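Peptidoglycan synthetase penicillin-binding protein 3 (Bifidobacterium adolescentis, PDB 4YE5) is probably a membrane-anchored peptidoglycan transpeptidase of the penicillin-binding protein class, which would cross-link the cell wall and be the target of penicillin. Local coordinates at residues Met246-Gln251 against Lys425-Ile430; Gly289-Met294 against Ser459-Ala464; Gly296-Gln299 against Lys304-Asp307; Ala493-Asn496 against Thr500-Ile503; Pro515-Thr520 against Glu544-Lys549. All coordinates share one frame; numbering follows the deposited sequence.

Contact 1. Residues Met246-Gln251 against Lys425-Ile430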
# COMPACT_ATOMS: atom_id res chain seq x y z
N MSE A 246 11.60 1.32 -0.04
CA MSE A 246 10.62 1.59 -1.08
C MSE A 246 11.31 1.66 -2.42
O MSE A 246 12.43 2.17 -2.52
CB MSE A 246 9.95 2.95 -0.81
CG MSE A 246 8.95 3.34 -1.85
SE MSE A 246 8.12 4.97 -1.24
CE MSE A 246 6.76 5.10 -2.55
N VAL A 247 10.67 1.13 -3.46
CA VAL A 247 11.18 1.25 -4.82
C VAL A 247 10.12 1.93 -5.68
O VAL A 247 8.98 1.46 -5.75
CB VAL A 247 11.52 -0.14 -5.44
CG1 VAL A 247 11.96 0.05 -6.91
CG2 VAL A 247 12.60 -0.86 -4.64
N GLN A 248 10.48 3.02 -6.34
CA GLN A 248 9.54 3.75 -7.18
C GLN A 248 10.05 3.87 -8.63
O GLN A 248 11.23 4.13 -8.86
CB GLN A 248 9.32 5.17 -6.60
CG GLN A 248 8.40 6.07 -7.43
CD GLN A 248 7.96 7.30 -6.68
OE1 GLN A 248 7.69 7.23 -5.48
NE2 GLN A 248 7.91 8.43 -7.36
N ASP A 249 9.16 3.66 -9.60
CA ASP A 249 9.48 3.87 -11.01
C ASP A 249 9.52 5.37 -11.33
O ASP A 249 8.51 6.06 -11.18
CB ASP A 249 8.42 3.24 -11.92
CG ASP A 249 8.72 3.49 -13.40
OD1 ASP A 249 9.65 2.84 -13.93
OD2 ASP A 249 8.04 4.33 -14.02
N VAL A 250 10.67 5.85 -11.79
CA VAL A 250 10.89 7.28 -11.99
C VAL A 250 9.87 7.93 -12.91
O VAL A 250 9.29 8.96 -12.57
CB VAL A 250 12.32 7.56 -12.52
CG1 VAL A 250 12.45 9.01 -13.02
CG2 VAL A 250 13.33 7.30 -11.42
N GLN A 251 9.64 7.36 -14.08
CA GLN A 251 8.84 8.09 -15.05
C GLN A 251 7.34 8.08 -14.76
O GLN A 251 6.65 9.04 -15.09
CB GLN A 251 9.15 7.63 -16.48
CG GLN A 251 10.39 8.37 -17.03
CD GLN A 251 10.87 7.85 -18.36
OE1 GLN A 251 10.17 7.12 -19.06
NE2 GLN A 251 12.10 8.23 -18.73
N LYS A 425 5.13 13.75 -10.04
CA LYS A 425 3.87 13.07 -10.30
C LYS A 425 3.20 12.58 -9.03
O LYS A 425 3.87 12.30 -8.04
CB LYS A 425 4.09 11.88 -11.23
CG LYS A 425 4.29 12.28 -12.69
CD LYS A 425 4.13 11.07 -13.59
CE LYS A 425 4.14 11.46 -15.04
NZ LYS A 425 4.28 10.24 -15.87
N PRO A 426 1.86 12.47 -9.05
CA PRO A 426 1.25 11.77 -7.92
C PRO A 426 1.71 10.31 -7.95
O PRO A 426 1.77 9.71 -9.02
CB PRO A 426 -0.25 11.87 -8.21
CG PRO A 426 -0.34 12.07 -9.71
CD PRO A 426 0.88 12.87 -10.07
N GLN A 427 2.07 9.73 -6.81
CA GLN A 427 2.45 8.32 -6.81
C GLN A 427 1.23 7.45 -7.02
O GLN A 427 0.10 7.88 -6.77
CB GLN A 427 3.14 7.95 -5.50
CG GLN A 427 4.54 8.54 -5.42
CD GLN A 427 4.92 8.82 -3.98
OE1 GLN A 427 4.16 9.47 -3.24
NE2 GLN A 427 6.10 8.36 -3.58
N ARG A 428 1.46 6.22 -7.48
CA ARG A 428 0.36 5.28 -7.72
C ARG A 428 0.68 3.91 -7.13
O ARG A 428 1.79 3.43 -7.26
CB ARG A 428 0.10 5.12 -9.23
CG ARG A 428 -1.18 4.36 -9.53
CD ARG A 428 -1.57 4.44 -11.02
NE ARG A 428 -0.57 3.77 -11.86
CZ ARG A 428 -0.83 3.13 -13.00
NH1 ARG A 428 -2.08 3.04 -13.45
NH2 ARG A 428 0.15 2.56 -13.68
N ILE A 429 -0.30 3.30 -6.48
CA ILE A 429 -0.14 1.93 -6.04
C ILE A 429 -1.26 1.03 -6.59
O ILE A 429 -1.09 -0.20 -6.69
CB ILE A 429 -0.06 1.82 -4.50
CG1 ILE A 429 0.49 0.45 -4.09
CG2 ILE A 429 -1.40 2.13 -3.86
CD1 ILE A 429 0.88 0.37 -2.63
N ILE A 430 -2.40 1.63 -6.94
CA ILE A 430 -3.47 0.89 -7.62
C ILE A 430 -3.36 1.10 -9.14
O ILE A 430 -3.59 2.20 -9.63
CB ILE A 430 -4.88 1.33 -7.16
CG1 ILE A 430 -5.03 1.20 -5.64
CG2 ILE A 430 -5.96 0.53 -7.88
CD1 ILE A 430 -4.75 -0.20 -5.09
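Two polar links and one methyl contact join Met246, Gln248 and Gln251 to Lys425 and Gln427, and they illustrate how a loop can be fastened to the end of a strand without backbone pairing between the two. The first hydrogen bond runs from amide to amide: Gln427 NE2 donates to Gln248 OE1 at 2.7 Å, nearly straight at 169°. The acceptor lies in the plane of the Gln427 amide, whereas the donor stands slightly tilted from the Gln248 carbonyl plane; the two amide planes are 59° apart and the side chains cross at about a right angle. Gln248 reaches across because CG stands opposite the backbone N (chi1 177°) and the chain beyond it is extended. Gln427 NE2 also bonds to Met409 O, while Gln248 NE2 binds Asn413 OD1, so both buried amides are gripped by more than one bond and their rotation is fixed.

The second link is of lysine to carbonyl. At the exposed margin, Lys425 NZ lies 2.8 Å from Gln251 O and in its carbonyl plane, at the end of an extended side chain.

One non-bonded contact completes the set: the CE methyl of selenomethionine Met246 packs 3.5 Å from Gln427 NE2.

Asn413 also binds Lys425 O through ND2, which makes helix 408-419 a common anchor for both segments. This is the central antiparallel sheet of the transpeptidase fold with a helix on its face, here tied to the chain that runs on into strand 430-434 of a second sheet.

Contact 2. Residues Gly289-Met294 against Ser459-Ala464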
# COMPACT_ATOMS: atom_id res chain seq x y z
N GLY A 289 17.30 16.14 3.04
CA GLY A 289 16.52 17.36 2.90
C GLY A 289 17.24 18.56 2.26
O GLY A 289 16.58 19.50 1.79
N LYS A 290 18.58 18.53 2.24
CA LYS A 290 19.34 19.61 1.61
C LYS A 290 19.05 19.65 0.12
O LYS A 290 19.19 20.70 -0.52
CB LYS A 290 20.86 19.41 1.78
CG LYS A 290 21.42 19.58 3.21
CD LYS A 290 22.95 19.47 3.11
CE LYS A 290 23.65 19.70 4.46
NZ LYS A 290 23.30 18.68 5.46
N VAL A 291 18.69 18.50 -0.45
CA VAL A 291 18.36 18.46 -1.89
C VAL A 291 17.22 19.43 -2.20
O VAL A 291 17.26 20.15 -3.20
CB VAL A 291 18.01 17.04 -2.37
CG1 VAL A 291 17.48 17.07 -3.82
CG2 VAL A 291 19.27 16.17 -2.28
N LEU A 292 16.23 19.46 -1.32
CA LEU A 292 15.05 20.31 -1.53
C LEU A 292 15.39 21.79 -1.41
O LEU A 292 14.97 22.61 -2.25
CB LEU A 292 13.93 19.98 -0.54
CG LEU A 292 13.57 18.52 -0.27
CD1 LEU A 292 12.18 18.44 0.34
CD2 LEU A 292 13.66 17.66 -1.50
N ALA A 293 16.13 22.16 -0.36
CA ALA A 293 16.43 23.58 -0.14
C ALA A 293 17.36 24.14 -1.21
O ALA A 293 17.19 25.29 -1.67
CB ALA A 293 17.03 23.81 1.26
N MSE A 294 18.35 23.35 -1.59
CA MSE A 294 19.33 23.76 -2.60
C MSE A 294 18.71 23.89 -3.98
O MSE A 294 19.06 24.79 -4.75
CB MSE A 294 20.50 22.76 -2.68
CG MSE A 294 21.63 23.22 -3.61
SE MSE A 294 23.18 22.02 -3.64
CE MSE A 294 23.76 22.28 -1.81
N SER A 459 18.79 18.80 -13.54
CA SER A 459 20.01 18.19 -14.06
C SER A 459 21.22 18.50 -13.20
O SER A 459 22.07 17.64 -13.00
CB SER A 459 20.30 18.70 -15.48
OG SER A 459 19.40 18.09 -16.39
N GLN A 460 21.33 19.74 -12.76
CA GLN A 460 22.47 20.16 -11.95
C GLN A 460 22.45 19.49 -10.58
O GLN A 460 23.50 19.12 -10.04
CB GLN A 460 22.51 21.68 -11.81
CG GLN A 460 22.80 22.37 -13.14
CD GLN A 460 22.61 23.88 -13.11
OE1 GLN A 460 22.19 24.46 -12.11
NE2 GLN A 460 22.92 24.52 -14.23
N MSE A 461 21.26 19.32 -10.02
CA MSE A 461 21.11 18.65 -8.72
C MSE A 461 21.40 17.14 -8.84
O MSE A 461 21.97 16.53 -7.95
CB MSE A 461 19.70 18.87 -8.16
CG MSE A 461 19.42 20.30 -7.69
SE MSE A 461 20.72 20.86 -6.37
CE MSE A 461 20.42 19.51 -5.02
N LEU A 462 20.99 16.54 -9.95
CA LEU A 462 21.29 15.13 -10.19
C LEU A 462 22.81 14.93 -10.27
O LEU A 462 23.37 13.97 -9.72
CB LEU A 462 20.64 14.71 -11.52
CG LEU A 462 20.61 13.23 -11.89
CD1 LEU A 462 19.81 12.44 -10.88
CD2 LEU A 462 19.98 13.07 -13.28
N ASN A 463 23.47 15.85 -10.98
CA ASN A 463 24.92 15.88 -11.08
C ASN A 463 25.58 16.01 -9.68
O ASN A 463 26.52 15.28 -9.36
CB ASN A 463 25.32 17.04 -12.00
CG ASN A 463 26.80 17.06 -12.34
OD1 ASN A 463 27.66 16.96 -11.47
ND2 ASN A 463 27.11 17.20 -13.63
N ALA A 464 25.07 16.91 -8.85
CA ALA A 464 25.61 17.07 -7.49
C ALA A 464 25.32 15.83 -6.62
O ALA A 464 26.14 15.45 -5.78
CB ALA A 464 25.05 18.33 -6.83
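Met461, a selenomethionine like Met294, is folded back on itself and brings its SE and CE against Val291 and Met294, an example of a flexible chain shaping itself to a neighbouring helix. It is bent at chi2 (-56°) and again at chi3, so the chain curls and presents the selenium and the terminal methyl rather than an extended tip.

Against Met294 the two chains cross at a slant. Met461 SE rests 3.7 Å from Met294 CG, and the two selenium atoms, Met461 SE and Met294 SE, are 3.9 Å apart. Met294 comes straight out before it bends: CG lies opposite the backbone N (chi1 -174°), which carries CB, CG and SE across Met461, and the bend comes only at the terminal methyl.

Against Val291 the side chains run past one another in opposite senses. Met461 CE is 4.0 Å from Val291 CG1, and the same methyl also settles on the backbone of that helix turn, 3.7 Å from Val291 O. That carbonyl has a polar partner of its own in Ser295 OG.

Ile418 of helix 408-419 touches both Val291 and Met461, while Leu335 and Leu339 of helix 335-340 border Met294. Lys290, next in the chain to Val291, leads its amine away from helix 455-470 toward Ser287 and Asn344.

No hydrogen bond or charge pair joins the two segments. Their hold rests on dispersion between the methionine chains, with selenium here in place of the natural sulfur, and on shape fit in place of directional bonding, while the polar lysine end is directed elsewhere.

Contact 3. Residues Gly296-Gln299 against Lys304-Asp307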
# COMPACT_ATOMS: atom_id res chain seq x y z
N GLY A 296 15.83 24.86 -4.46
CA GLY A 296 15.19 26.17 -4.34
C GLY A 296 16.18 27.32 -4.61
O GLY A 296 15.87 28.27 -5.33
N MSE A 297 17.38 27.21 -4.04
CA MSE A 297 18.41 28.24 -4.22
C MSE A 297 18.79 28.42 -5.68
O MSE A 297 18.96 29.54 -6.15
CB MSE A 297 19.67 27.90 -3.42
CG MSE A 297 19.45 27.89 -1.94
SE MSE A 297 21.06 27.30 -1.07
CE MSE A 297 20.31 27.07 0.72
N LEU A 298 18.94 27.30 -6.38
CA LEU A 298 19.28 27.35 -7.80
C LEU A 298 18.13 27.93 -8.59
O LEU A 298 18.33 28.82 -9.39
CB LEU A 298 19.61 25.96 -8.33
CG LEU A 298 20.83 25.30 -7.66
CD1 LEU A 298 20.97 23.89 -8.22
CD2 LEU A 298 22.10 26.11 -7.93
N GLN A 299 16.92 27.42 -8.35
CA GLN A 299 15.74 27.87 -9.07
C GLN A 299 15.53 29.38 -8.97
O GLN A 299 15.17 30.03 -9.96
CB GLN A 299 14.49 27.14 -8.57
CG GLN A 299 13.22 27.52 -9.31
CD GLN A 299 13.23 27.08 -10.77
OE1 GLN A 299 13.83 26.05 -11.10
NE2 GLN A 299 12.60 27.87 -11.64
N LYS A 304 24.59 29.78 -8.13
CA LYS A 304 24.79 28.76 -9.15
C LYS A 304 25.46 27.56 -8.50
O LYS A 304 26.11 27.68 -7.46
CB LYS A 304 25.65 29.29 -10.30
CG LYS A 304 24.97 30.36 -11.17
CD LYS A 304 26.00 31.10 -12.00
CE LYS A 304 25.42 32.38 -12.60
NZ LYS A 304 24.08 32.14 -13.22
N ILE A 305 25.31 26.41 -9.15
CA ILE A 305 25.73 25.13 -8.57
C ILE A 305 27.24 25.08 -8.35
O ILE A 305 27.74 24.39 -7.47
CB ILE A 305 25.27 23.94 -9.48
CG1 ILE A 305 25.48 22.60 -8.78
CG2 ILE A 305 25.97 23.99 -10.85
CD1 ILE A 305 24.76 22.51 -7.49
N ASP A 306 27.99 25.85 -9.14
CA ASP A 306 29.43 25.85 -8.98
C ASP A 306 29.98 27.08 -8.24
O ASP A 306 31.18 27.33 -8.30
CB ASP A 306 30.14 25.65 -10.33
CG ASP A 306 29.80 26.73 -11.33
OD1 ASP A 306 28.89 27.56 -11.06
OD2 ASP A 306 30.43 26.75 -12.41
N ASP A 307 29.12 27.81 -7.53
CA ASP A 307 29.56 28.96 -6.73
C ASP A 307 30.53 28.51 -5.64
O ASP A 307 30.33 27.46 -5.04
CB ASP A 307 28.38 29.68 -6.08
CG ASP A 307 27.70 30.67 -7.03
OD1 ASP A 307 28.28 30.98 -8.09
OD2 ASP A 307 26.59 31.14 -6.71
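Leu298 lays a methyl on the flat peptide group between Lys304 and Ile305: CD2 stands 3.4 Å from Ile305 N and 3.7 Å from Lys304 C, so one face of the peptide is covered by aliphatic carbon. The other planar group is the Asp307 carboxylate. It is met from above its plane, 68° out of it, where Lys304 N donates to Asp307 OD2 at 2.8 Å. His303 ND1 is a further partner of that oxygen.

These bonds brace a type I beta turn from Lys304 to Asp307, closed in the usual way by Asp307 N bonding to Lys304 O at 3.0 Å. A turn whose last residue reaches back to the amide of its first shows how a side chain can reinforce a backbone motif.

The two branches of Leu298 divide the work. While CD2 takes the peptide, CD1 meets Ile305 CD1 at 4.1 Å, the side chains being inclined to one another. In Ile305, CG1 is directed opposite the backbone N (chi1 -170°), which starts the branch ending in this methyl.

The turn thereby folds back over the C-terminal end of helix 290-299 before strand 308-311 begins. Helix 455-470 adds Val457 and Met461 against Leu298 and Gln460 against Ile305, while helix 335-340 supplies Leu335 against Leu298 and a backbone hydrogen bond between Ala336 and Ile305.

Contact 4. Residues Ala493-Asn496 against Thr500-Ile503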
# COMPACT_ATOMS: atom_id res chain seq x y z
N ALA A 493 12.68 8.65 18.40
CA ALA A 493 12.28 8.26 19.75
C ALA A 493 13.22 7.19 20.30
O ALA A 493 13.43 6.15 19.66
CB ALA A 493 10.83 7.75 19.72
N GLY A 494 13.83 7.47 21.44
CA GLY A 494 14.79 6.54 22.05
C GLY A 494 14.17 5.20 22.41
O GLY A 494 13.07 5.15 22.96
N ALA A 495 14.87 4.11 22.12
CA ALA A 495 14.33 2.78 22.34
C ALA A 495 15.44 1.78 22.59
O ALA A 495 16.60 2.03 22.24
CB ALA A 495 13.50 2.31 21.14
N ASN A 496 15.07 0.67 23.22
CA ASN A 496 15.96 -0.47 23.45
C ASN A 496 17.28 -0.14 24.14
O ASN A 496 18.34 -0.61 23.72
CB ASN A 496 16.24 -1.22 22.14
CG ASN A 496 14.97 -1.51 21.36
OD1 ASN A 496 14.86 -1.15 20.18
ND2 ASN A 496 14.00 -2.15 22.01
N THR A 500 20.15 7.72 22.99
CA THR A 500 19.65 8.51 21.88
C THR A 500 19.51 7.54 20.71
O THR A 500 20.45 6.82 20.40
CB THR A 500 20.64 9.63 21.51
OG1 THR A 500 20.67 10.62 22.56
CG2 THR A 500 20.26 10.29 20.20
N SER A 501 18.34 7.48 20.09
CA SER A 501 18.19 6.64 18.90
C SER A 501 18.27 7.50 17.66
O SER A 501 17.90 8.68 17.69
CB SER A 501 16.86 5.88 18.92
OG SER A 501 16.90 4.79 19.84
N ILE A 502 18.74 6.91 16.57
CA ILE A 502 18.78 7.61 15.30
C ILE A 502 18.26 6.71 14.18
O ILE A 502 18.16 5.50 14.35
CB ILE A 502 20.23 8.03 14.93
CG1 ILE A 502 21.08 6.78 14.67
CG2 ILE A 502 20.88 8.88 16.07
CD1 ILE A 502 22.01 6.92 13.47
N ILE A 503 17.88 7.32 13.06
CA ILE A 503 17.68 6.57 11.84
C ILE A 503 18.84 6.90 10.92
O ILE A 503 19.42 7.99 11.01
CB ILE A 503 16.37 6.94 11.13
CG1 ILE A 503 16.25 8.46 11.05
CG2 ILE A 503 15.18 6.36 11.91
CD1 ILE A 503 15.52 8.94 9.86
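Ser501 gives up the most surface here, and its hydroxyl receives the amide of Ala495 across the neck of a beta hairpin: Ala495 N donates to Ser501 OG at 3.1 Å, with a distinctly bent N-H to oxygen angle of 142°. The side chain points toward segment 493-496. Its OG stands opposite the carbonyl carbon (chi1 -75°), beside the backbone N, which brings it to the backbone of loop 493-496. This is a worked case of a buried serine fastening a loop through a main-chain amide.

Gly494 is next in buried surface. Its backbone passes close to the serine, with Gly494 CA 3.5 Å from Ser501 OG, and the alpha carbons of Gly494 and Ser501 (CA to CA) are 4.6 Å apart, so the two chains run in near contact at this point.

Ala493 contributes by its carbonyl, not its methyl, which points away. Ala493 O lies 3.5 Å from Ser501 CB, a plain packing contact; its polar partner is Lys524 NZ on strand 517-524.

Behind these residues the chain enters the strand pair 484-492 and 501-510, where Ser501 and Val492 are joined through their backbones. Asp525 is a further partner: its OD2 bonds Ser501 OG and its OD1 bonds Ile502 N.

Ser501 OG therefore serves two partners, an amide that gives it a proton and a carboxylate that probably takes one. Through this shared hydroxyl the loop is linked to Asp525, just past strand 517-524, and the bent amide bond is likely the weaker of the two.

Contact 5. Residues Pro515-Thr520 against Glu544-Lys549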
# COMPACT_ATOMS: atom_id res chain seq x y z
N PRO A 515 17.76 7.77 -15.48
CA PRO A 515 17.15 7.31 -14.23
C PRO A 515 15.96 6.39 -14.46
O PRO A 515 15.09 6.69 -15.25
CB PRO A 515 16.70 8.62 -13.57
CG PRO A 515 17.74 9.61 -14.03
CD PRO A 515 17.91 9.24 -15.51
N ARG A 516 15.94 5.29 -13.74
CA ARG A 516 14.87 4.31 -13.89
C ARG A 516 14.11 4.11 -12.58
O ARG A 516 12.88 4.05 -12.57
CB ARG A 516 15.48 2.99 -14.34
CG ARG A 516 14.51 1.85 -14.44
CD ARG A 516 13.75 1.86 -15.73
NE ARG A 516 13.02 0.61 -15.92
CZ ARG A 516 13.38 -0.35 -16.76
NH1 ARG A 516 14.46 -0.20 -17.53
NH2 ARG A 516 12.64 -1.44 -16.85
N PHE A 517 14.85 4.01 -11.48
CA PHE A 517 14.24 3.82 -10.17
C PHE A 517 14.74 4.80 -9.14
O PHE A 517 15.87 5.27 -9.22
CB PHE A 517 14.53 2.41 -9.63
CG PHE A 517 14.08 1.31 -10.54
CD1 PHE A 517 12.72 1.02 -10.70
CD2 PHE A 517 15.00 0.55 -11.22
CE1 PHE A 517 12.30 -0.01 -11.57
CE2 PHE A 517 14.60 -0.48 -12.10
CZ PHE A 517 13.25 -0.76 -12.27
N VAL A 518 13.90 5.04 -8.14
CA VAL A 518 14.36 5.60 -6.89
C VAL A 518 14.13 4.57 -5.80
O VAL A 518 13.07 3.91 -5.73
CB VAL A 518 13.61 6.89 -6.52
CG1 VAL A 518 14.13 7.44 -5.17
CG2 VAL A 518 13.80 7.92 -7.64
N ILE A 519 15.14 4.41 -4.96
CA ILE A 519 15.15 3.39 -3.93
C ILE A 519 15.51 4.11 -2.67
O ILE A 519 16.57 4.72 -2.58
CB ILE A 519 16.27 2.37 -4.17
CG1 ILE A 519 16.12 1.69 -5.55
CG2 ILE A 519 16.26 1.29 -3.07
CD1 ILE A 519 17.44 1.06 -6.01
N THR A 520 14.64 4.03 -1.68
CA THR A 520 14.93 4.68 -0.42
C THR A 520 14.91 3.66 0.70
O THR A 520 14.02 2.81 0.75
CB THR A 520 13.90 5.78 -0.13
OG1 THR A 520 13.91 6.74 -1.20
CG2 THR A 520 14.23 6.49 1.19
N GLU A 544 21.29 -3.46 -7.14
CA GLU A 544 21.88 -4.57 -7.89
C GLU A 544 20.82 -5.54 -8.42
O GLU A 544 20.86 -5.94 -9.58
CB GLU A 544 22.87 -5.35 -7.02
CG GLU A 544 23.45 -6.56 -7.75
CD GLU A 544 24.24 -7.51 -6.85
OE1 GLU A 544 23.82 -7.77 -5.69
OE2 GLU A 544 25.29 -7.99 -7.31
N PHE A 545 19.88 -5.94 -7.57
CA PHE A 545 18.83 -6.86 -8.00
C PHE A 545 17.99 -6.27 -9.15
O PHE A 545 17.67 -6.96 -10.09
CB PHE A 545 17.92 -7.21 -6.81
CG PHE A 545 16.69 -8.00 -7.19
CD1 PHE A 545 16.77 -9.37 -7.44
CD2 PHE A 545 15.45 -7.39 -7.27
CE1 PHE A 545 15.64 -10.10 -7.79
CE2 PHE A 545 14.31 -8.11 -7.61
CZ PHE A 545 14.41 -9.46 -7.87
N LEU A 546 17.64 -4.98 -9.04
CA LEU A 546 16.79 -4.32 -10.04
C LEU A 546 17.43 -4.18 -11.41
O LEU A 546 16.77 -4.34 -12.43
CB LEU A 546 16.35 -2.94 -9.57
CG LEU A 546 15.37 -2.87 -8.40
CD1 LEU A 546 15.29 -1.43 -7.88
CD2 LEU A 546 13.98 -3.39 -8.81
N MSE A 547 18.72 -3.86 -11.44
CA MSE A 547 19.43 -3.76 -12.72
C MSE A 547 19.49 -5.12 -13.40
O MSE A 547 19.39 -5.21 -14.61
CB MSE A 547 20.86 -3.20 -12.55
CG MSE A 547 20.97 -1.87 -11.84
SE MSE A 547 20.17 -0.40 -12.83
CE MSE A 547 18.47 -0.28 -11.92
N GLN A 548 19.67 -6.18 -12.62
CA GLN A 548 19.72 -7.55 -13.19
C GLN A 548 18.33 -8.01 -13.62
O GLN A 548 18.17 -8.54 -14.71
CB GLN A 548 20.31 -8.54 -12.16
CG GLN A 548 20.03 -10.05 -12.45
CD GLN A 548 21.11 -10.70 -13.31
OE1 GLN A 548 22.21 -10.16 -13.47
NE2 GLN A 548 20.81 -11.88 -13.85
N LYS A 549 17.33 -7.80 -12.77
CA LYS A 549 15.97 -8.24 -13.10
C LYS A 549 15.46 -7.58 -14.37
O LYS A 549 14.91 -8.24 -15.23
CB LYS A 549 14.98 -7.95 -11.96
CG LYS A 549 13.53 -8.41 -12.28
CD LYS A 549 12.60 -8.12 -11.07
CE LYS A 549 11.12 -8.27 -11.45
NZ LYS A 549 10.89 -9.65 -11.93
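The C-terminal helix of the transpeptidase domain lies here against the central antiparallel sheet, with Leu546 and Met547 of helix 535-549 covering Phe517 and Ile519 of strand 517-524. Locally the two elements run almost antiparallel, at 155°, with their axes 10.8 Å apart, a spacing filled by side chains from both elements.

Leu546 has the most surface buried here. Its CD1 methyl sits over one face of the Phe517 ring as a CH-pi contact, 4.2 Å from the ring centroid and 25° off the normal. The same methyl meets Ile519 CD1 tip to tip at 3.8 Å, so one branch joins both strand residues. Met547, a selenomethionine, starts out pointing away from the strand but is bent at chi2 (-66°) and again at chi3, and its CE returns to the edge of the ring, in plane, 3.6 Å from Phe517 CD2.

The opposite face of the ring is taken by Arg516 CG, which stands 3.3 Å above the ring plane toward its rim. That neighbour is there because Arg516 and Phe517 form a classic beta bulge opposite Ile510, an irregularity that turns two successive side chains toward the helix where regular strand geometry would send them to different sides.

On the adjacent strand 242-249, Val247 touches both Phe517 and Leu546. Tyr550, just past the helix, meets the Phe517 ring with the planes at about 45°.

Contacts 1, 4 and 5 all reach the five-stranded sheet. Contacts 1 and 5 meet on adjacent strands, where Gln248 N lies 2.8 Å from Val518 O, their centres about 13 Å apart; contact 4 sits at the far hairpin, its centre about 30 Å from the centre of either. Contacts 2 and 3 share helix 290-299, with centres about 9 Å apart and Met461 SE 3.6 Å from Leu298 CD1. Contact 2 lies beside the probable active site: an SxxK pattern, with Ser287 and Lys290 bonded to each other, at the start of this helix. Strand 484-492, leading to contact 4, carries Lys486 of a probable KSG motif.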